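Local coordinates for xylulokinase (Brucella ovis, PDB 5VM1), which probably transfers a phosphate from ATP to D-xylulose, giving D-xylulose 5-phosphate, as a sugar kinase of the FGGY family, at residues 146-149 with 150-153; 201-204 with 205-209. All coordinates share one frame; numbering follows the deposited sequence.

Contact 1 (146-149 with 150-153); sequences RNEA and DIFA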
loop_
_atom_site.group_PDB
_atom_site.type_symbol
_atom_site.label_atom_id
_atom_site.label_comp_id
_atom_site.label_asym_id
_atom_site.label_seq_id
_atom_site.Cartn_x
_atom_site.Cartn_y
_atom_site.Cartn_z
ATOM N N ARG A 146 15.846 -18.065 -14.536
ATOM C CA ARG A 146 17.290 -18.225 -14.555
ATOM C C ARG A 146 17.831 -19.106 -13.448
ATOM O O ARG A 146 18.814 -19.828 -13.671
ATOM C CB ARG A 146 17.976 -16.862 -14.411
ATOM C CG ARG A 146 17.693 -15.898 -15.522
ATOM C CD ARG A 146 18.394 -14.588 -15.288
ATOM N NE ARG A 146 18.153 -13.706 -16.417
ATOM C CZ ARG A 146 18.506 -12.431 -16.482
ATOM N NH1 ARG A 146 19.125 -11.838 -15.469
ATOM N NH2 ARG A 146 18.226 -11.756 -17.580
ATOM N N ASN A 147 17.167 -19.129 -12.297
ATOM C CA ASN A 147 17.682 -19.853 -11.147
ATOM C C ASN A 147 16.846 -21.064 -10.790
ATOM O O ASN A 147 17.369 -22.001 -10.178
ATOM C CB ASN A 147 17.774 -18.925 -9.929
ATOM C CG ASN A 147 18.706 -17.764 -10.161
ATOM O OD1 ASN A 147 18.265 -16.636 -10.426
ATOM N ND2 ASN A 147 20.009 -18.034 -10.105
ATOM N N GLU A 148 15.563 -21.068 -11.156
ATOM C CA GLU A 148 14.678 -22.196 -10.916
ATOM C C GLU A 148 13.950 -22.567 -12.210
ATOM O O GLU A 148 12.726 -22.510 -12.297
ATOM C CB GLU A 148 13.682 -21.911 -9.810
ATOM C CG GLU A 148 14.282 -21.463 -8.526
ATOM C CD GLU A 148 13.241 -21.414 -7.448
ATOM O OE1 GLU A 148 13.588 -21.523 -6.245
ATOM O OE2 GLU A 148 12.058 -21.317 -7.825
ATOM N N ALA A 149 14.725 -22.973 -13.222
ATOM C CA ALA A 149 14.194 -23.164 -14.568
ATOM C C ALA A 149 13.183 -24.308 -14.657
ATOM O O ALA A 149 12.273 -24.250 -15.494
ATOM C CB ALA A 149 15.341 -23.373 -15.547
ATOM N N ASP A 150 13.333 -25.361 -13.839
ATOM C CA ASP A 150 12.348 -26.448 -13.838
ATOM C C ASP A 150 10.969 -25.963 -13.406
ATOM O O ASP A 150 9.948 -26.403 -13.946
ATOM C CB ASP A 150 12.805 -27.607 -12.939
ATOM C CG ASP A 150 13.115 -27.191 -11.494
ATOM O OD1 ASP A 150 13.150 -25.981 -11.154
ATOM O OD2 ASP A 150 13.353 -28.127 -10.687
ATOM N N ILE A 151 10.920 -25.076 -12.417
ATOM C CA ILE A 151 9.676 -24.450 -11.996
ATOM C C ILE A 151 9.132 -23.499 -13.055
ATOM O O ILE A 151 7.911 -23.350 -13.191
ATOM C CB ILE A 151 9.929 -23.760 -10.646
ATOM C CG1 ILE A 151 10.181 -24.868 -9.613
ATOM C CG2 ILE A 151 8.820 -22.737 -10.311
ATOM C CD1 ILE A 151 10.464 -24.412 -8.244
ATOM N N PHE A 152 10.005 -22.819 -13.799
ATOM C CA PHE A 152 9.522 -21.861 -14.783
ATOM C C PHE A 152 8.833 -22.568 -15.951
ATOM O O PHE A 152 7.823 -22.082 -16.472
ATOM C CB PHE A 152 10.680 -20.987 -15.264
ATOM C CG PHE A 152 10.253 -19.821 -16.098
ATOM C CD1 PHE A 152 9.704 -18.680 -15.493
ATOM C CD2 PHE A 152 10.413 -19.845 -17.474
ATOM C CE1 PHE A 152 9.304 -17.584 -16.271
ATOM C CE2 PHE A 152 10.026 -18.769 -18.253
ATOM C CZ PHE A 152 9.464 -17.635 -17.660
ATOM N N ALA A 153 9.343 -23.737 -16.348
ATOM C CA ALA A 153 8.787 -24.484 -17.473
ATOM C C ALA A 153 7.379 -24.974 -17.209
ATOM O O ALA A 153 6.628 -25.180 -18.164
ATOM C CB ALA A 153 9.684 -25.679 -17.800
#

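Contact 2 (201-204 with 205-209); sequences TGLG and EGQMP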
loop_
_atom_site.group_PDB
_atom_site.type_symbol
_atom_site.label_atom_id
_atom_site.label_comp_id
_atom_site.label_asym_id
_atom_site.label_seq_id
_atom_site.Cartn_x
_atom_site.Cartn_y
_atom_site.Cartn_z
ATOM N N THR A 201 9.654 -11.164 -20.354
ATOM C CA THR A 201 9.941 -11.926 -19.154
ATOM C C THR A 201 9.656 -13.403 -19.351
ATOM O O THR A 201 9.783 -14.179 -18.397
ATOM C CB THR A 201 9.135 -11.381 -17.975
ATOM O OG1 THR A 201 7.751 -11.706 -18.135
ATOM C CG2 THR A 201 9.266 -9.852 -17.960
ATOM N N GLY A 202 9.255 -13.796 -20.558
ATOM C CA GLY A 202 9.123 -15.186 -20.923
ATOM C C GLY A 202 7.753 -15.770 -20.734
ATOM O O GLY A 202 7.635 -16.994 -20.612
ATOM N N LEU A 203 6.711 -14.945 -20.716
ATOM C CA LEU A 203 5.365 -15.421 -20.469
ATOM C C LEU A 203 4.428 -14.870 -21.535
ATOM O O LEU A 203 4.771 -13.978 -22.319
ATOM C CB LEU A 203 4.870 -15.011 -19.080
ATOM C CG LEU A 203 5.646 -15.381 -17.821
ATOM C CD1 LEU A 203 5.071 -14.583 -16.662
ATOM C CD2 LEU A 203 5.577 -16.862 -17.560
ATOM N N GLY A 204 3.209 -15.408 -21.549
ATOM C CA GLY A 204 2.184 -14.970 -22.458
ATOM C C GLY A 204 0.978 -14.547 -21.647
ATOM O O GLY A 204 0.923 -14.762 -20.438
ATOM N N GLU A 205 0.014 -13.922 -22.329
ATOM C CA GLU A 205 -1.167 -13.414 -21.634
ATOM C C GLU A 205 -2.050 -14.531 -21.089
ATOM O O GLU A 205 -2.750 -14.330 -20.087
ATOM C CB GLU A 205 -1.944 -12.501 -22.575
ATOM C CG GLU A 205 -3.111 -11.786 -21.958
ATOM C CD GLU A 205 -3.524 -10.608 -22.804
ATOM O OE1 GLU A 205 -4.525 -9.939 -22.461
ATOM O OE2 GLU A 205 -2.842 -10.374 -23.829
ATOM N N GLY A 206 -2.006 -15.718 -21.704
ATOM C CA GLY A 206 -2.763 -16.858 -21.228
ATOM C C GLY A 206 -2.315 -17.391 -19.888
ATOM O O GLY A 206 -3.013 -18.231 -19.312
ATOM N N GLN A 207 -1.141 -16.975 -19.419
ATOM C CA GLN A 207 -0.650 -17.292 -18.089
ATOM C C GLN A 207 -1.014 -16.218 -17.084
ATOM O O GLN A 207 -0.567 -16.300 -15.940
ATOM C CB GLN A 207 0.873 -17.471 -18.091
ATOM C CG GLN A 207 1.388 -18.760 -18.720
ATOM C CD GLN A 207 2.865 -18.648 -19.076
ATOM O OE1 GLN A 207 3.281 -17.706 -19.759
ATOM N NE2 GLN A 207 3.669 -19.594 -18.594
ATOM N N MET A 208 -1.733 -15.162 -17.506
ATOM C CA MET A 208 -2.235 -14.166 -16.573
ATOM C C MET A 208 -3.700 -14.430 -16.304
ATOM O O MET A 208 -4.390 -15.040 -17.128
ATOM C CB MET A 208 -2.057 -12.732 -17.112
ATOM C CG MET A 208 -0.647 -12.302 -17.502
ATOM S SD MET A 208 0.434 -12.001 -16.096
ATOM C CE MET A 208 1.464 -13.475 -16.065
ATOM N N PRO A 209 -4.218 -13.986 -15.159
ATOM C CA PRO A 209 -5.669 -14.024 -14.943
ATOM C C PRO A 209 -6.358 -12.971 -15.796
ATOM O O PRO A 209 -5.745 -12.036 -16.312
ATOM C CB PRO A 209 -5.817 -13.705 -13.451
ATOM C CG PRO A 209 -4.661 -12.788 -13.182
ATOM C CD PRO A 209 -3.521 -13.342 -14.030
#

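Contact 1 (146-149 with 150-153)
Phe152 N donates to Glu148 O (3.1 Å) and Ala153 N to Ala149 O (3.1 Å), the i to i+4 bonds of the short helix 149-153. The contact is therefore a helix start, directly after the end of helix 137-147, where the chain bends. Glu148 has a double position: it is the first residue to depart from helical backbone angles after helix 137-147, and it occupies the N-cap position of the helix that follows, its side chain being turned to Arg101 and not to the helix N-H groups. With phi/psi of -130/63° it turns the chain between the two.

The side chains of Glu148 and Ile151 run side by side in the same direction, OE2 of Glu148 lying 3.5 Å from CD1 of Ile151. An extended glutamate suits this place because its carboxylate can reach Arg101, with which OE2 forms a salt bridge; Ile151 adds a branched apolar flank that also touches Arg101, Leu100 and Val144. Asp150 turns its CG between its own N and carbonyl carbon (chi1 56°), which folds the carboxylate back over the first turn, where Ile151 N makes a weak hydrogen bond to OD1 of Asp150 (2.7 Å). A negative charge beside the N-terminal end of a helix is probably favourable. Phe152 instead sends its ring onto Leu141 and Ala145 of helix 137-147, while its CB remains 3.6 Å from Ala149 O.

Contact 2 (201-204 with 205-209)
Gly204 and Gln207 are joined twice, by a main-chain bond from Gln207 N to Gly204 O (3.2 Å) and by a side-chain bond from Gly204 N to Gln207 OE1 (2.9 Å). The first closes a turn of 3-10 type, which Met208 N continues by bonding to Glu205 O. The second makes this a turn whose side chain reaches back to the main chain at its start. Gln207 can do so because CG stands anti to its carbonyl carbon (chi1 -74°) and the chain beyond is extended, carrying the amide back alongside the chain that enters the turn. The N-H of Gly204 meets OE1 nearly straight (159°) and in the plane of the amide carbonyl. As NE2 of Gln207 is also bonded, to Ile155 O, the amide is gripped through both its oxygen and its nitrogen, and its rotation should be well fixed. Glutamine suits the position by offering an acceptor and a donor at once.

Leu203 is the apolar partner and crosses Gln207 at about a right angle. Its CD2 lies 3.6 Å from CD of Gln207, approaching the amide obliquely from the side of its oxygen and nitrogen. The other methyl points to Met208, whose chain bends at chi2 and chi3. Both side chains are buried against Trp185 and Val158, a setting that suits flexible apolar groups. Upstream, Gly202 ends helix 195-200 in a Schellman motif; its positive phi brings the side-chain position close to the preceding carbonyl O, a backbone shape that calls for glycine. Leu203 CD1 meets Met208 CE at 3.8 Å.

Overall arrangement
Contacts 1 and 2 follow one another along the chain, within the N-terminal FGGY domain, and their centres are about 15 Å apart. They meet through the ring of Phe152, whose CZ lies 3.5 Å from Gly202 O and 4.0 Å from Leu203 CD2. Helix 137-147 is common ground, since Phe152 of contact 1 and Leu203 of contact 2 both rest on Leu141. Both sites are peripheral, their centres lying about 29 and 25 Å from the centre of the chain, contact 1 being at the surface and contact 2 partly buried. Neither adjoins the predicted catalytic base Asp243 or the predicted substrate-binding residues Met87 and His88.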